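Long-range contact in serine-rich Repeat Adhesion Glycoprotein (Srr1) (Streptococcus agalactiae, PDB 4MBO), which probably serves as a surface adhesin of the bacterium and binds host fibrinogen: residues 8-22 with 54-66. Sequence-based numbering, arbitrary orientation.
Sequences MLGKDVSSELQKVNI and VNEGDVFTVKLSD
Two backbone hydrogen bonds join Lys-11 and Val-13 to Val-59. Val-59 N donates to Lys-11 O (3.0 Å), and Val-13 N donates to Val-59 O (2.7 Å). They form a single beta bridge of Asp-12 with Val-59.

Side-chain bonds extend the grip toward Thr-61. Ser-14 OG accepts from Thr-61 N (2.9 Å, 156° at the hydrogen) and donates to Asp-12 OD1 (2.7 Å), which uses its syn lone pair. Asp-12 OD1 also accepts from Ser-14 N, closing an Asx turn. With CG anti to the backbone N (chi1 -178°), the carboxylate reaches across to Thr-61, and its OD2 accepts a hydrogen bond from Thr-61 OG1 (2.9 Å). Four hydrogen bonds therefore cross the contact, and both carboxylate oxygens are held.

On the face of Phe-60 and Val-62 the contacts are apolar. Val-13 CG1 and Leu-17 CD1 each reach Phe-60 CB at 4.2 Å. Farther on, Ile-22 CD1 meets Val-62 CG1.

The N-terminal loop thus joins strand 59-64 of one sheet to strand 20-25 of the other, consistent with an Ig-like beta sandwich. Leu-17 is buried against Phe-49 and Ile-51 of strand 43-51. The Phe-60 ring packs edge-to-face with Phe-49 and meets Tyr-104 and Trp-106 of strand 101-106.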
# COMPACT_ATOMS: atom_id res chain seq x y z
N MET A 8 30.20 0.48 -2.62
CA MET A 8 30.51 1.27 -3.86
C MET A 8 31.98 1.72 -3.78
O MET A 8 32.34 2.49 -2.88
CB MET A 8 29.60 2.50 -3.96
CG MET A 8 29.44 3.09 -5.37
SD MET A 8 27.89 2.64 -6.22
CE MET A 8 26.74 3.71 -5.31
N LEU A 9 32.82 1.24 -4.69
CA LEU A 9 34.24 1.61 -4.68
C LEU A 9 34.47 2.86 -5.54
O LEU A 9 35.30 3.72 -5.20
CB LEU A 9 35.12 0.46 -5.18
CG LEU A 9 36.64 0.61 -5.01
CD1 LEU A 9 37.02 0.88 -3.55
CD2 LEU A 9 37.35 -0.63 -5.51
N GLY A 10 33.74 2.94 -6.64
CA GLY A 10 33.83 4.08 -7.54
C GLY A 10 32.68 4.08 -8.52
O GLY A 10 31.82 3.20 -8.46
N LYS A 11 32.65 5.07 -9.41
CA LYS A 11 31.63 5.18 -10.46
C LYS A 11 30.29 5.86 -10.11
O LYS A 11 29.46 5.97 -11.02
CB LYS A 11 31.37 3.82 -11.10
CG LYS A 11 32.56 3.26 -11.84
CD LYS A 11 32.58 1.75 -11.74
CE LYS A 11 33.40 1.14 -12.86
NZ LYS A 11 34.75 1.72 -13.07
N ASP A 12 30.07 6.24 -8.82
CA ASP A 12 28.88 7.03 -8.45
C ASP A 12 29.25 8.50 -8.70
O ASP A 12 30.09 9.08 -7.99
CB ASP A 12 28.38 6.82 -6.99
CG ASP A 12 27.10 7.66 -6.68
OD1 ASP A 12 27.08 8.84 -7.04
OD2 ASP A 12 26.09 7.16 -6.10
N VAL A 13 28.59 9.09 -9.70
CA VAL A 13 28.83 10.46 -10.16
C VAL A 13 27.93 11.55 -9.51
O VAL A 13 27.94 12.70 -9.97
CB VAL A 13 28.72 10.54 -11.72
CG1 VAL A 13 27.30 10.25 -12.25
CG2 VAL A 13 29.21 11.89 -12.22
N SER A 14 27.20 11.21 -8.44
CA SER A 14 26.30 12.17 -7.79
C SER A 14 27.01 13.43 -7.34
O SER A 14 26.39 14.51 -7.27
CB SER A 14 25.65 11.56 -6.53
OG SER A 14 24.88 10.39 -6.79
N SER A 15 28.30 13.29 -6.97
CA SER A 15 29.09 14.43 -6.50
C SER A 15 29.53 15.40 -7.61
O SER A 15 30.04 16.50 -7.29
CB SER A 15 30.32 13.95 -5.69
OG SER A 15 31.22 13.24 -6.52
N GLU A 16 29.33 15.02 -8.88
CA GLU A 16 29.75 15.84 -10.07
C GLU A 16 28.57 16.53 -10.79
O GLU A 16 28.75 17.27 -11.79
CB GLU A 16 30.46 14.94 -11.08
CG GLU A 16 31.04 15.65 -12.29
CD GLU A 16 31.77 14.72 -13.26
OE1 GLU A 16 31.78 13.49 -13.04
OE2 GLU A 16 32.34 15.24 -14.25
N LEU A 17 27.37 16.24 -10.33
CA LEU A 17 26.19 16.85 -10.92
C LEU A 17 26.22 18.33 -10.64
O LEU A 17 26.64 18.74 -9.57
CB LEU A 17 24.95 16.20 -10.30
CG LEU A 17 24.86 14.68 -10.42
CD1 LEU A 17 23.58 14.17 -9.82
CD2 LEU A 17 24.98 14.24 -11.86
N GLN A 18 25.75 19.15 -11.59
CA GLN A 18 25.71 20.59 -11.44
C GLN A 18 24.28 21.12 -11.51
O GLN A 18 23.39 20.46 -12.03
CB GLN A 18 26.51 21.24 -12.59
CG GLN A 18 27.96 20.79 -12.69
CD GLN A 18 28.81 21.27 -11.53
OE1 GLN A 18 28.74 22.44 -11.14
NE2 GLN A 18 29.63 20.38 -10.99
N LYS A 19 24.07 22.33 -10.97
CA LYS A 19 22.75 22.97 -11.01
C LYS A 19 21.69 22.04 -10.43
O LYS A 19 20.55 22.01 -10.87
CB LYS A 19 22.38 23.36 -12.47
CG LYS A 19 23.50 24.12 -13.15
CD LYS A 19 23.18 24.54 -14.58
CE LYS A 19 22.22 25.71 -14.59
NZ LYS A 19 22.27 26.42 -15.89
N VAL A 20 22.07 21.30 -9.38
CA VAL A 20 21.14 20.38 -8.79
C VAL A 20 20.00 21.07 -8.02
O VAL A 20 20.22 22.01 -7.23
CB VAL A 20 21.87 19.43 -7.80
CG1 VAL A 20 20.88 18.52 -7.13
CG2 VAL A 20 22.97 18.64 -8.50
N ASN A 21 18.78 20.61 -8.31
CA ASN A 21 17.55 21.06 -7.68
C ASN A 21 16.80 19.79 -7.24
O ASN A 21 16.90 18.77 -7.92
CB ASN A 21 16.69 21.84 -8.69
CG ASN A 21 17.30 23.18 -9.09
OD1 ASN A 21 17.31 24.11 -8.30
ND2 ASN A 21 17.73 23.30 -10.33
N ILE A 22 16.10 19.85 -6.10
CA ILE A 22 15.26 18.74 -5.68
C ILE A 22 14.16 19.32 -4.80
O ILE A 22 14.40 20.26 -4.03
CB ILE A 22 16.09 17.63 -4.95
CG1 ILE A 22 15.19 16.41 -4.69
CG2 ILE A 22 16.72 18.14 -3.65
CD1 ILE A 22 15.97 15.17 -4.33
N VAL A 54 29.27 11.73 -19.09
CA VAL A 54 29.20 10.54 -18.29
C VAL A 54 29.73 9.33 -19.06
O VAL A 54 29.92 9.40 -20.26
CB VAL A 54 27.75 10.23 -17.87
CG1 VAL A 54 27.13 11.43 -17.17
CG2 VAL A 54 26.90 9.82 -19.09
N ASN A 55 29.99 8.25 -18.33
CA ASN A 55 30.40 6.97 -18.90
C ASN A 55 29.28 5.97 -18.72
O ASN A 55 28.55 6.03 -17.72
CB ASN A 55 31.65 6.43 -18.23
CG ASN A 55 32.87 7.26 -18.53
OD1 ASN A 55 33.09 7.65 -19.68
ND2 ASN A 55 33.69 7.51 -17.52
N GLU A 56 29.16 5.05 -19.68
CA GLU A 56 28.21 3.99 -19.66
C GLU A 56 28.41 3.23 -18.36
O GLU A 56 29.54 2.83 -18.03
CB GLU A 56 28.37 2.99 -20.85
CG GLU A 56 27.39 1.81 -20.75
CD GLU A 56 27.45 0.80 -21.91
OE1 GLU A 56 28.30 0.95 -22.80
OE2 GLU A 56 26.66 -0.19 -21.90
N GLY A 57 27.34 3.04 -17.64
CA GLY A 57 27.38 2.26 -16.41
C GLY A 57 27.63 3.07 -15.16
O GLY A 57 27.54 2.52 -14.06
N ASP A 58 28.02 4.34 -15.31
CA ASP A 58 28.16 5.21 -14.13
C ASP A 58 26.77 5.39 -13.56
O ASP A 58 25.76 5.23 -14.27
CB ASP A 58 28.69 6.60 -14.46
CG ASP A 58 30.11 6.61 -14.84
OD1 ASP A 58 30.83 5.59 -14.61
OD2 ASP A 58 30.50 7.67 -15.39
N VAL A 59 26.72 5.75 -12.29
CA VAL A 59 25.44 5.89 -11.60
C VAL A 59 25.32 7.20 -10.86
O VAL A 59 26.32 7.88 -10.62
CB VAL A 59 25.21 4.74 -10.58
CG1 VAL A 59 25.22 3.37 -11.27
CG2 VAL A 59 26.24 4.77 -9.47
N PHE A 60 24.09 7.56 -10.52
CA PHE A 60 23.84 8.64 -9.55
C PHE A 60 22.68 8.16 -8.71
O PHE A 60 21.92 7.27 -9.12
CB PHE A 60 23.63 10.03 -10.16
CG PHE A 60 22.35 10.21 -10.90
CD1 PHE A 60 21.21 10.66 -10.23
CD2 PHE A 60 22.27 9.94 -12.25
CE1 PHE A 60 20.02 10.85 -10.92
CE2 PHE A 60 21.08 10.11 -12.93
CZ PHE A 60 19.95 10.56 -12.25
N THR A 61 22.57 8.70 -7.49
CA THR A 61 21.62 8.19 -6.53
C THR A 61 20.77 9.28 -5.92
O THR A 61 21.31 10.27 -5.39
CB THR A 61 22.40 7.46 -5.40
OG1 THR A 61 23.30 6.49 -6.00
CG2 THR A 61 21.49 6.73 -4.45
N VAL A 62 19.46 9.09 -5.96
CA VAL A 62 18.51 9.96 -5.24
C VAL A 62 18.12 9.21 -3.96
O VAL A 62 17.59 8.11 -4.03
CB VAL A 62 17.29 10.30 -6.08
CG1 VAL A 62 16.28 11.10 -5.28
CG2 VAL A 62 17.70 11.03 -7.33
N LYS A 63 18.43 9.79 -2.82
CA LYS A 63 18.19 9.13 -1.53
C LYS A 63 16.87 9.58 -0.94
O LYS A 63 16.62 10.77 -0.84
CB LYS A 63 19.33 9.43 -0.59
CG LYS A 63 20.70 9.09 -1.16
CD LYS A 63 21.76 9.57 -0.17
CE LYS A 63 23.16 9.43 -0.67
NZ LYS A 63 24.03 9.84 0.46
N LEU A 64 16.03 8.63 -0.52
CA LEU A 64 14.79 8.97 0.16
C LEU A 64 14.92 8.56 1.65
O LEU A 64 15.68 7.68 2.02
CB LEU A 64 13.59 8.24 -0.45
CG LEU A 64 13.43 8.32 -1.97
CD1 LEU A 64 12.22 7.49 -2.38
CD2 LEU A 64 13.33 9.77 -2.41
N SER A 65 14.17 9.23 2.50
CA SER A 65 14.08 8.84 3.89
C SER A 65 13.44 7.47 4.00
O SER A 65 12.79 7.00 3.06
CB SER A 65 13.31 9.92 4.67
OG SER A 65 12.05 10.27 4.09
N ASP A 66 13.67 6.80 5.13
CA ASP A 66 13.17 5.45 5.34
C ASP A 66 11.68 5.32 5.28
O ASP A 66 11.17 4.21 5.16
CB ASP A 66 13.56 4.94 6.73
CG ASP A 66 14.98 4.56 6.85
OD1 ASP A 66 15.79 4.76 5.95
OD2 ASP A 66 15.29 4.01 7.95